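Local coordinates for protein prenylcyclase (Actinoplanes teichomyceticus, PDB 6IJ1) that probably cyclises or transfers prenyl groups, in the manner of the alpha/alpha-barrel prenyltransferases and terpene cyclases, at residues A[43-48]-A[327-332]; A[127-131]-A[155-161]; A[187-191]-A[202-206]; A[223-227]-A[255-260]; A[230-236]-A[248-253]. The contacts are given in a common frame with arbitrary orientation. Numbering follows the deposited sequence.

Contact 1: A[43-48]-A[327-332]; sequences WITAYV and LHTTAT
The imidazole of His328 lies over one face of the Tyr47 phenol ring in an offset stack, centroids 3.9 Å apart and planes at 15°. The pairing is consistent with closure of an alpha/alpha barrel, helices 42-52 and 327-341 fitting its first and last inner helices. Segments 43-48 and 327-332 are both regular helix, run nearly parallel (20° crossing, axes 10.0 Å apart) and are in register at Val48 and Ala331 (CA to CA 5.7 Å). Tyr47 and His328 are both t at chi1, which swings the rings into the space between the helices. Trp43, also t, completes the cluster obliquely: its CZ2 is 3.6 Å from His328 CD2. Trp96 meets Tyr47 edge-to-face and Trp195 meets His328, an aromatic clustering consistent with the prenyl-binding cavity of this family. Beside the stack the helices meet through apolar side chains: Val48 CG2 to Leu327 CB 4.3 Å, and Tyr47 CE2 to Ala331 CB 4.0 Å. The polar end of Tyr47 meets Thr332, OH to OG1 2.7 Å, while Thr332 OG1 donates to His328 O at 2.7 Å. One water accepts from Trp43 NE1 at 3.1 Å and lies 2.9 Å from His328 NE2.

Contact 2: A[127-131]-A[155-161]; sequences GLVST and GGHVCVT
Gly127 starts the loop 127-131, extended from Leu128 to Ser130, that lies across the N-terminus of helix 158-164, which fits an inner helix of an alpha/alpha barrel. Its phi/psi of 97/-17 would press a CB against the carbonyl oxygen before it. Leu128 (chi1 m, chi2 t) then points toward 155-161: its CB is 3.7 Å from Gly156 CA, a CB modelled on Gly156 would come within 2.6 Å of Leu128 CB, a clash, and Leu128 CD1 is 4.2 Å from Val158 CG2. Val129, extended at -107/128, is tied by both backbone polar atoms. Its N donates to Thr161 OG1 (2.9 Å, 175°), and its O accepts from His157 N (2.9 Å, 163°), so the loop bonds both to the N-cap residue and to the first turn. Thr161 is m at chi1, which also lets OG1 donate to His157 O at 2.7 Å; Val129 CG1 meets Val160 CG1 at 4.2 Å. Ser130 has the closest CA pair, 4.2 Å to Gly156, and its CB is 3.0 Å from Gly155 O, while its hydroxyl bonds to Tyr132 O. Thr131 ends the walk at the His157 ring, which stacks on Tyr193 and meets Trp194 edge-to-face. The Thr131 hydroxyl also bonds Trp194 NE1, and it sits at the imidazole edge in a hydrogen bond of 2.7 Å between OG1 and His157 ND1.

Contact 3: A[187-191]-A[202-206]; sequences TGEWP and TALAV
One backbone-to-side-chain hydrogen bond and the packing of one indole face on the helix join loop 187-191 to helix 198-209, which fits an inner helix of an alpha/alpha barrel. Gln184, Gly188 and Trp190 match the QxxxGxW (QW) repeat of terpene cyclases, with Gln184 NE2 bonded to Gly188 O. The polar link runs from Trp190 N to Thr202 OG1 (3.0 Å, 165°), with Thr202 m at chi1; the same OG1 also bonds Pro198 O, one turn earlier. Trp190 and Thr202 are the closest pair, CA to CA 5.0 Å. Apolar contacts come from the indole. Trp190 (-109/144, chi1 m, chi2 -96°) lays one ring face on Ala205, a CH-pi contact in which CB is 3.7 Å from the six-membered ring centroid and 13° off its normal. Trp190 CZ3 also reaches Val206 CG1 at 3.7 Å, and the indole NE1 is held by Leu180 O. Gly188 adopts 106/-17, a positive-phi turn conformation that sets up the extended Glu189 and Trp190. The carboxylate of Glu189 leads away from the helix and folds back along its own loop, taking a very short hydrogen bond of 2.4 Å at OE1 from Thr187 OG1.

Contact 4: A[223-227]-A[255-260]; sequences ARWAA and AVAQGE
This is a close, alanine-rich packing of helix 216-229 against the C-terminal end of helix 246-256, finished at the surface by a salt bridge. Its centre lies about 18 Å from the centre of the chain, and its interior is buried while the charged end is open. Ala223 and Val256 approach to 4.1 Å between CA atoms, which the lone methyl of Ala223, pointing toward the other segment, allows; the Val256 CA-to-CB bond points sideways. Ala223 CB lies 3.6 Å from both Ala255 O and Gly259 N. One turn on, Ala226 CB is 3.6 Å from Ala255 CB and 3.7 Å from Val256 CG2, and Val256 (t) also brings CG2 to 4.0 Å from Ala227 CB. The pairing is consistent with an outer helix resting on an inner one of an alpha/alpha barrel. A type I turn runs from Val256 to Gly259, with Gly259 N donating to Val256 O at 3.0 Å. At Gly259 a modelled CB would sit only 3.2 Å from Ala223 CB. Glu260 (chi1 p) curls its carboxylate back to Arg224, whose CA-to-CB bond points away but whose guanidinium returns. The pair is bidentate and lies near the guanidinium plane: Arg224 NH1 to Glu260 OE1 2.8 Å (173°), and Arg224 NH2 to Glu260 OE2 2.7 Å (170°).

Contact 5: A[230-236]-A[248-253]; sequences IGADGAV and ATALAL
A type I turn with an Asx turn, in the loop that leads to helix 246-256, probably an inner barrel helix, sets residues 230-236 against that helix. Gly231 to Gly234 form the type I turn, Gly234 N donating to Gly231 O at 2.8 Å and Gly231 N to Ala235 O at 2.9 Å. Asp233 (chi1 p) adds the Asx turn, its OD1 accepting from Ala235 N at 3.1 Å. Gly234, at 93/-12, redirects the chain toward the helix. There Val236 N donates to Thr249 OG1 (2.9 Å, 172°; Thr249 chi1 m), a hydroxyl that also bonds Ser245 O. CA atoms of Val236 and Thr249 are 4.8 Å apart. Val236 (t) straddles the helix face, CG1 3.9 Å from Ala248 CB and CG2 3.6 Å from Ala252 CB, while Ile230 CG1 is 3.9 Å from Ala252 CB. Gly234 O is buried without a polar partner, 3.3 Å from Thr249 CG2. Helix 265-278 packs on Thr249 and Leu253, helix 198-209 on Val236 and Leu251, and helix 327-341 on Ala250.

Overall arrangement
Contact 1 closes a loop that holds the other four, and contact 5 is nested inside contact 4. Contacts 2, 3 and 5 repeat one scheme: a backbone N in the loop donates to the threonine hydroxyl of a later helix that fits the inner layer. Contacts 2 and 3 have centres 13 Å apart and touch where Val158 CG1 is 3.7 Å from Trp190 CD1. Contacts 3 and 4, 10 Å between centres, touch where Glu189 CB lies 3.4 Å from Trp225 CE2. Contacts 4 and 5, 11 Å apart, both use helix 246-256, whose Leu251 CD2 reaches Thr332 CG2 of contact 1 at 3.8 Å. Contact 1, about 8 Å from the chain centre, carries the aromatic cluster that probably faces the cavity.

Contact 1: A[43-48]-A[327-332]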
# COMPACT_ATOMS: atom_id res chain seq x y z
N TRP A 43 4.28 8.46 -5.33
CA TRP A 43 3.73 7.30 -4.62
C TRP A 43 3.87 6.05 -5.46
O TRP A 43 4.45 5.04 -5.03
CB TRP A 43 2.28 7.58 -4.24
CG TRP A 43 1.52 6.33 -3.87
CD1 TRP A 43 1.95 5.27 -3.07
CD2 TRP A 43 0.18 6.00 -4.26
NE1 TRP A 43 0.94 4.33 -2.95
CE2 TRP A 43 -0.14 4.77 -3.68
CE3 TRP A 43 -0.77 6.65 -5.07
CZ2 TRP A 43 -1.40 4.14 -3.87
CZ3 TRP A 43 -2.03 6.05 -5.24
CH2 TRP A 43 -2.32 4.79 -4.67
N ILE A 44 3.36 6.07 -6.70
CA ILE A 44 3.36 4.86 -7.51
C ILE A 44 4.77 4.44 -7.90
O ILE A 44 5.08 3.25 -7.95
CB ILE A 44 2.46 5.07 -8.76
CG1 ILE A 44 1.01 5.18 -8.29
CG2 ILE A 44 2.60 3.97 -9.80
CD1 ILE A 44 0.45 3.87 -7.63
N THR A 45 5.65 5.41 -8.23
CA THR A 45 7.03 5.07 -8.54
C THR A 45 7.68 4.35 -7.36
O THR A 45 8.35 3.34 -7.56
CB THR A 45 7.78 6.36 -8.89
OG1 THR A 45 7.27 6.88 -10.13
CG2 THR A 45 9.27 6.10 -9.07
N ALA A 46 7.53 4.91 -6.16
CA ALA A 46 8.10 4.27 -4.97
C ALA A 46 7.51 2.88 -4.76
O ALA A 46 8.23 1.93 -4.43
CB ALA A 46 7.87 5.13 -3.74
N TYR A 47 6.19 2.73 -4.93
CA TYR A 47 5.54 1.46 -4.64
C TYR A 47 6.00 0.38 -5.63
O TYR A 47 6.33 -0.75 -5.24
CB TYR A 47 4.02 1.69 -4.74
CG TYR A 47 3.19 0.47 -4.36
CD1 TYR A 47 2.96 0.22 -3.01
CD2 TYR A 47 2.68 -0.40 -5.32
CE1 TYR A 47 2.25 -0.89 -2.62
CE2 TYR A 47 1.91 -1.49 -4.93
CZ TYR A 47 1.69 -1.71 -3.58
OH TYR A 47 0.93 -2.79 -3.14
N VAL A 48 6.01 0.70 -6.91
CA VAL A 48 6.44 -0.28 -7.92
C VAL A 48 7.92 -0.63 -7.74
O VAL A 48 8.29 -1.80 -7.77
CB VAL A 48 6.17 0.28 -9.34
CG1 VAL A 48 6.82 -0.58 -10.41
CG2 VAL A 48 4.61 0.44 -9.55
N LEU A 327 -0.78 -0.94 -12.74
CA LEU A 327 0.59 -1.10 -12.21
C LEU A 327 0.53 -1.45 -10.72
O LEU A 327 1.30 -2.29 -10.25
CB LEU A 327 1.45 0.16 -12.40
CG LEU A 327 1.51 0.84 -13.77
CD1 LEU A 327 2.74 1.80 -13.74
CD2 LEU A 327 1.63 -0.11 -14.90
N HIS A 328 -0.36 -0.79 -9.96
CA HIS A 328 -0.39 -1.07 -8.54
C HIS A 328 -0.81 -2.50 -8.29
O HIS A 328 -0.19 -3.22 -7.50
CB HIS A 328 -1.35 -0.07 -7.87
CG HIS A 328 -1.24 -0.01 -6.38
ND1 HIS A 328 -1.57 -1.07 -5.58
CD2 HIS A 328 -0.80 0.98 -5.56
CE1 HIS A 328 -1.35 -0.74 -4.32
NE2 HIS A 328 -0.88 0.50 -4.27
N THR A 329 -1.84 -2.96 -9.00
CA THR A 329 -2.28 -4.36 -8.82
C THR A 329 -1.17 -5.32 -9.19
O THR A 329 -0.89 -6.27 -8.47
CB THR A 329 -3.52 -4.65 -9.71
OG1 THR A 329 -4.62 -3.82 -9.34
CG2 THR A 329 -3.96 -6.14 -9.59
N THR A 330 -0.52 -5.10 -10.32
CA THR A 330 0.49 -6.05 -10.76
C THR A 330 1.66 -6.08 -9.78
O THR A 330 2.14 -7.17 -9.46
CB THR A 330 0.95 -5.64 -12.17
OG1 THR A 330 -0.17 -5.74 -13.04
CG2 THR A 330 2.07 -6.59 -12.66
N ALA A 331 2.08 -4.90 -9.30
CA ALA A 331 3.17 -4.92 -8.31
C ALA A 331 2.76 -5.69 -7.07
O ALA A 331 3.55 -6.48 -6.50
CB ALA A 331 3.60 -3.49 -7.95
N THR A 332 1.54 -5.44 -6.58
CA THR A 332 1.03 -6.15 -5.40
C THR A 332 1.03 -7.66 -5.60
O THR A 332 1.43 -8.43 -4.69
CB THR A 332 -0.39 -5.64 -5.08
OG1 THR A 332 -0.37 -4.19 -4.98
CG2 THR A 332 -0.91 -6.22 -3.79
O HOH W 1 0.02 1.62 -1.71

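Contact 2: A[127-131]-A[155-161]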
# COMPACT_ATOMS: atom_id res chain seq x y z
N GLY A 127 -1.10 6.51 18.93
CA GLY A 127 -0.15 5.67 18.23
C GLY A 127 -0.43 5.51 16.75
O GLY A 127 0.47 5.12 16.02
N LEU A 128 -1.64 5.83 16.30
CA LEU A 128 -1.87 5.80 14.86
C LEU A 128 -1.25 6.98 14.14
O LEU A 128 -0.99 8.05 14.71
CB LEU A 128 -3.36 5.78 14.56
CG LEU A 128 -4.06 4.56 15.18
CD1 LEU A 128 -5.55 4.62 14.77
CD2 LEU A 128 -3.43 3.23 14.77
N VAL A 129 -0.98 6.77 12.85
CA VAL A 129 -0.39 7.75 11.97
C VAL A 129 -1.46 8.28 11.02
O VAL A 129 -2.19 7.49 10.42
CB VAL A 129 0.76 7.11 11.16
CG1 VAL A 129 1.42 8.11 10.27
CG2 VAL A 129 1.83 6.50 12.13
N SER A 130 -1.57 9.60 10.94
CA SER A 130 -2.52 10.17 10.00
C SER A 130 -1.87 10.32 8.63
O SER A 130 -0.66 10.47 8.49
CB SER A 130 -3.02 11.55 10.45
OG SER A 130 -1.94 12.49 10.56
N THR A 131 -2.73 10.42 7.59
CA THR A 131 -2.16 10.64 6.26
C THR A 131 -1.65 12.08 6.10
O THR A 131 -0.64 12.33 5.40
CB THR A 131 -3.25 10.33 5.22
OG1 THR A 131 -3.60 8.95 5.36
CG2 THR A 131 -2.75 10.54 3.81
N GLY A 155 -7.05 12.42 10.80
CA GLY A 155 -7.15 11.45 11.86
C GLY A 155 -6.22 10.27 11.62
O GLY A 155 -5.64 10.15 10.54
N GLY A 156 -6.10 9.45 12.65
CA GLY A 156 -5.25 8.26 12.54
C GLY A 156 -5.86 7.28 11.54
O GLY A 156 -7.04 6.96 11.59
N HIS A 157 -4.99 6.72 10.69
CA HIS A 157 -5.45 5.82 9.62
C HIS A 157 -4.72 4.50 9.78
O HIS A 157 -3.48 4.44 9.70
CB HIS A 157 -5.13 6.44 8.29
CG HIS A 157 -5.91 7.70 8.07
ND1 HIS A 157 -5.43 8.76 7.35
CD2 HIS A 157 -7.18 8.03 8.43
CE1 HIS A 157 -6.35 9.74 7.33
NE2 HIS A 157 -7.41 9.32 7.99
N VAL A 158 -5.49 3.42 9.95
CA VAL A 158 -4.86 2.14 10.27
C VAL A 158 -4.06 1.60 9.08
O VAL A 158 -3.02 0.95 9.27
CB VAL A 158 -5.92 1.13 10.76
CG1 VAL A 158 -5.30 -0.24 10.98
CG2 VAL A 158 -6.54 1.60 12.06
N CYS A 159 -4.51 1.83 7.83
CA CYS A 159 -3.74 1.34 6.67
C CYS A 159 -2.39 2.04 6.52
O CYS A 159 -1.39 1.39 6.20
CB CYS A 159 -4.60 1.54 5.38
SG CYS A 159 -5.38 3.22 5.27
N VAL A 160 -2.35 3.35 6.76
CA VAL A 160 -1.08 4.08 6.70
C VAL A 160 -0.21 3.66 7.86
O VAL A 160 0.99 3.45 7.70
CB VAL A 160 -1.39 5.59 6.73
CG1 VAL A 160 -0.09 6.38 6.80
CG2 VAL A 160 -2.24 5.96 5.46
N THR A 161 -0.82 3.52 9.05
CA THR A 161 -0.05 3.06 10.21
C THR A 161 0.53 1.69 9.93
O THR A 161 1.71 1.42 10.24
CB THR A 161 -0.95 3.00 11.42
OG1 THR A 161 -1.59 4.25 11.61
CG2 THR A 161 -0.16 2.63 12.70

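Contact 3: A[187-191]-A[202-206]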
# COMPACT_ATOMS: atom_id res chain seq x y z
N THR A 187 -11.63 -10.43 15.16
CA THR A 187 -11.64 -11.46 14.13
C THR A 187 -10.29 -11.60 13.43
O THR A 187 -10.11 -12.53 12.64
CB THR A 187 -12.76 -11.16 13.14
OG1 THR A 187 -12.76 -9.77 12.86
CG2 THR A 187 -14.14 -11.55 13.77
N GLY A 188 -9.29 -10.76 13.77
CA GLY A 188 -7.92 -10.91 13.31
C GLY A 188 -7.47 -9.93 12.23
O GLY A 188 -6.27 -9.82 11.98
N GLU A 189 -8.40 -9.28 11.56
CA GLU A 189 -8.00 -8.34 10.53
C GLU A 189 -7.84 -6.93 11.07
O GLU A 189 -8.32 -6.55 12.14
CB GLU A 189 -9.04 -8.32 9.41
CG GLU A 189 -10.25 -7.46 9.62
CD GLU A 189 -11.36 -8.13 10.42
OE1 GLU A 189 -11.10 -9.03 11.29
OE2 GLU A 189 -12.52 -7.74 10.16
N TRP A 190 -7.19 -6.10 10.24
CA TRP A 190 -7.16 -4.68 10.51
C TRP A 190 -8.03 -3.96 9.50
O TRP A 190 -7.98 -4.31 8.32
CB TRP A 190 -5.76 -4.10 10.40
CG TRP A 190 -4.84 -4.37 11.59
CD1 TRP A 190 -4.64 -3.51 12.63
CD2 TRP A 190 -4.00 -5.52 11.84
NE1 TRP A 190 -3.72 -4.03 13.51
CE2 TRP A 190 -3.32 -5.27 13.08
CE3 TRP A 190 -3.82 -6.75 11.21
CZ2 TRP A 190 -2.43 -6.16 13.65
CZ3 TRP A 190 -2.87 -7.65 11.75
CH2 TRP A 190 -2.20 -7.33 12.97
N PRO A 191 -8.71 -2.92 9.90
CA PRO A 191 -9.47 -2.11 8.96
C PRO A 191 -8.56 -1.14 8.21
O PRO A 191 -7.44 -0.88 8.61
CB PRO A 191 -10.42 -1.36 9.90
CG PRO A 191 -9.55 -1.09 11.08
CD PRO A 191 -8.81 -2.40 11.29
N THR A 202 -4.38 -5.45 6.48
CA THR A 202 -3.95 -6.64 7.23
C THR A 202 -2.61 -7.15 6.75
O THR A 202 -1.71 -7.51 7.57
CB THR A 202 -5.05 -7.73 7.13
OG1 THR A 202 -6.24 -7.17 7.66
CG2 THR A 202 -4.67 -9.01 7.92
N ALA A 203 -2.43 -7.26 5.42
CA ALA A 203 -1.16 -7.75 4.89
C ALA A 203 -0.01 -6.81 5.23
O ALA A 203 1.07 -7.27 5.62
CB ALA A 203 -1.24 -7.93 3.36
N LEU A 204 -0.22 -5.50 5.09
CA LEU A 204 0.89 -4.59 5.42
C LEU A 204 1.20 -4.64 6.90
O LEU A 204 2.38 -4.62 7.26
CB LEU A 204 0.52 -3.16 4.99
CG LEU A 204 0.24 -3.00 3.48
CD1 LEU A 204 0.16 -1.46 3.21
CD2 LEU A 204 1.23 -3.67 2.57
N ALA A 205 0.16 -4.73 7.74
CA ALA A 205 0.38 -4.78 9.18
C ALA A 205 1.22 -6.00 9.56
O ALA A 205 2.23 -5.88 10.28
CB ALA A 205 -0.95 -4.84 9.91
N VAL A 206 0.88 -7.17 9.03
CA VAL A 206 1.64 -8.34 9.50
C VAL A 206 3.04 -8.35 8.95
O VAL A 206 3.97 -8.84 9.60
CB VAL A 206 0.90 -9.66 9.20
CG1 VAL A 206 -0.36 -9.70 9.99
CG2 VAL A 206 0.68 -9.93 7.70

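Contact 4: A[223-227]-A[255-260]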
# COMPACT_ATOMS: atom_id res chain seq x y z
N ALA A 223 -3.24 -14.29 10.23
CA ALA A 223 -3.02 -15.34 9.21
C ALA A 223 -4.26 -16.23 9.15
O ALA A 223 -4.64 -16.64 8.06
CB ALA A 223 -1.78 -16.14 9.53
N ARG A 224 -4.84 -16.53 10.30
CA ARG A 224 -6.02 -17.37 10.35
C ARG A 224 -7.21 -16.67 9.69
O ARG A 224 -7.97 -17.29 8.93
CB ARG A 224 -6.37 -17.75 11.79
CG ARG A 224 -5.46 -18.91 12.27
CD ARG A 224 -5.01 -18.79 13.73
NE ARG A 224 -4.37 -20.07 14.06
CZ ARG A 224 -3.08 -20.32 13.88
NH1 ARG A 224 -2.28 -19.36 13.36
NH2 ARG A 224 -2.56 -21.55 14.18
N TRP A 225 -7.39 -15.37 9.94
CA TRP A 225 -8.45 -14.62 9.27
C TRP A 225 -8.26 -14.69 7.75
O TRP A 225 -9.21 -14.98 6.98
CB TRP A 225 -8.43 -13.16 9.75
CG TRP A 225 -9.35 -12.29 8.96
CD1 TRP A 225 -10.69 -12.10 9.18
CD2 TRP A 225 -8.99 -11.46 7.84
NE1 TRP A 225 -11.21 -11.21 8.24
CE2 TRP A 225 -10.19 -10.84 7.40
CE3 TRP A 225 -7.82 -11.24 7.13
CZ2 TRP A 225 -10.22 -9.97 6.29
CZ3 TRP A 225 -7.84 -10.33 6.02
CH2 TRP A 225 -9.03 -9.69 5.66
N ALA A 226 -7.04 -14.43 7.30
CA ALA A 226 -6.76 -14.38 5.86
C ALA A 226 -6.96 -15.74 5.22
O ALA A 226 -7.45 -15.81 4.08
CB ALA A 226 -5.34 -13.85 5.61
N ALA A 227 -6.56 -16.84 5.90
CA ALA A 227 -6.71 -18.14 5.26
C ALA A 227 -8.17 -18.45 5.01
O ALA A 227 -8.50 -19.09 3.99
CB ALA A 227 -6.06 -19.22 6.16
N ALA A 255 -0.79 -12.21 3.95
CA ALA A 255 -1.14 -12.25 5.37
C ALA A 255 -1.04 -13.68 5.91
O ALA A 255 -0.55 -13.91 7.05
CB ALA A 255 -2.53 -11.65 5.59
N VAL A 256 -1.45 -14.67 5.11
CA VAL A 256 -1.33 -16.06 5.58
C VAL A 256 0.12 -16.39 5.83
O VAL A 256 0.45 -17.12 6.78
CB VAL A 256 -1.94 -17.00 4.53
CG1 VAL A 256 -1.68 -18.47 4.98
CG2 VAL A 256 -3.40 -16.82 4.45
N ALA A 257 1.01 -15.91 4.96
CA ALA A 257 2.43 -16.24 5.02
C ALA A 257 3.09 -15.70 6.28
O ALA A 257 4.23 -16.12 6.56
CB ALA A 257 3.13 -15.74 3.76
N GLN A 258 2.40 -14.88 7.08
CA GLN A 258 2.98 -14.44 8.36
C GLN A 258 2.49 -15.23 9.55
O GLN A 258 2.80 -14.86 10.70
CB GLN A 258 2.77 -12.94 8.56
CG GLN A 258 3.57 -12.07 7.54
CD GLN A 258 5.08 -12.27 7.41
OE1 GLN A 258 5.74 -12.54 8.38
NE2 GLN A 258 5.61 -12.13 6.20
N GLY A 259 1.81 -16.35 9.32
CA GLY A 259 1.61 -17.34 10.36
C GLY A 259 2.88 -18.07 10.72
O GLY A 259 3.97 -17.86 10.20
N GLU A 260 2.68 -19.00 11.66
CA GLU A 260 3.76 -19.85 12.14
C GLU A 260 4.24 -20.80 11.04
O GLU A 260 3.62 -20.94 9.99
CB GLU A 260 3.29 -20.61 13.39
CG GLU A 260 2.24 -21.74 13.08
CD GLU A 260 0.80 -21.28 13.21
OE1 GLU A 260 0.45 -20.08 13.02
OE2 GLU A 260 -0.05 -22.15 13.56

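Contact 5: A[230-236]-A[248-253]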
# COMPACT_ATOMS: atom_id res chain seq x y z
N ILE A 230 -9.67 -17.07 1.57
CA ILE A 230 -9.23 -17.71 0.34
C ILE A 230 -10.14 -18.90 0.05
O ILE A 230 -10.28 -19.83 0.86
CB ILE A 230 -7.75 -18.11 0.44
CG1 ILE A 230 -6.88 -16.83 0.51
CG2 ILE A 230 -7.34 -18.92 -0.70
CD1 ILE A 230 -5.43 -17.08 1.01
N GLY A 231 -10.81 -18.87 -1.10
CA GLY A 231 -11.75 -19.92 -1.45
C GLY A 231 -11.06 -21.14 -2.00
O GLY A 231 -9.85 -21.23 -2.19
N ALA A 232 -11.89 -22.16 -2.30
CA ALA A 232 -11.33 -23.44 -2.73
C ALA A 232 -10.59 -23.33 -4.06
O ALA A 232 -9.72 -24.15 -4.33
CB ALA A 232 -12.47 -24.49 -2.83
N ASP A 233 -10.94 -22.33 -4.92
CA ASP A 233 -10.19 -22.08 -6.14
C ASP A 233 -9.01 -21.14 -5.95
O ASP A 233 -8.25 -20.88 -6.91
CB ASP A 233 -11.10 -21.51 -7.22
CG ASP A 233 -11.73 -20.19 -6.81
OD1 ASP A 233 -11.57 -19.71 -5.66
OD2 ASP A 233 -12.48 -19.62 -7.67
N GLY A 234 -8.73 -20.75 -4.69
CA GLY A 234 -7.62 -19.86 -4.43
C GLY A 234 -7.99 -18.39 -4.39
O GLY A 234 -7.09 -17.60 -4.07
N ALA A 235 -9.18 -18.01 -4.82
CA ALA A 235 -9.49 -16.58 -5.00
C ALA A 235 -10.12 -16.00 -3.75
O ALA A 235 -10.87 -16.67 -3.01
CB ALA A 235 -10.49 -16.36 -6.15
N VAL A 236 -9.84 -14.70 -3.49
CA VAL A 236 -10.64 -13.91 -2.58
C VAL A 236 -11.64 -13.14 -3.43
O VAL A 236 -11.22 -12.29 -4.22
CB VAL A 236 -9.76 -12.96 -1.75
CG1 VAL A 236 -10.63 -12.08 -0.88
CG2 VAL A 236 -8.77 -13.82 -0.92
N ALA A 248 -6.94 -8.39 -3.74
CA ALA A 248 -7.27 -8.94 -2.42
C ALA A 248 -6.71 -10.34 -2.26
O ALA A 248 -6.37 -10.74 -1.13
CB ALA A 248 -8.78 -8.94 -2.21
N THR A 249 -6.66 -11.12 -3.36
CA THR A 249 -6.12 -12.48 -3.28
C THR A 249 -4.63 -12.43 -2.93
O THR A 249 -4.14 -13.20 -2.09
CB THR A 249 -6.35 -13.18 -4.64
OG1 THR A 249 -7.75 -13.23 -4.84
CG2 THR A 249 -5.85 -14.64 -4.60
N ALA A 250 -3.87 -11.56 -3.60
CA ALA A 250 -2.45 -11.41 -3.32
C ALA A 250 -2.20 -10.96 -1.89
O ALA A 250 -1.30 -11.50 -1.20
CB ALA A 250 -1.85 -10.39 -4.29
N LEU A 251 -3.00 -10.02 -1.41
CA LEU A 251 -2.83 -9.53 -0.05
C LEU A 251 -3.21 -10.59 0.96
O LEU A 251 -2.52 -10.73 1.98
CB LEU A 251 -3.64 -8.24 0.13
CG LEU A 251 -3.10 -7.11 -0.70
CD1 LEU A 251 -4.19 -6.05 -0.92
CD2 LEU A 251 -1.82 -6.49 -0.08
N ALA A 252 -4.28 -11.36 0.71
CA ALA A 252 -4.61 -12.43 1.66
C ALA A 252 -3.49 -13.46 1.70
O ALA A 252 -3.14 -13.93 2.80
CB ALA A 252 -5.94 -13.10 1.26
N LEU A 253 -2.94 -13.86 0.54
CA LEU A 253 -1.80 -14.78 0.51
C LEU A 253 -0.69 -14.27 1.43
O LEU A 253 -0.14 -15.03 2.26
CB LEU A 253 -1.33 -14.92 -0.95
CG LEU A 253 -0.26 -15.94 -1.28
CD1 LEU A 253 -0.22 -16.13 -2.80
CD2 LEU A 253 1.15 -15.49 -0.79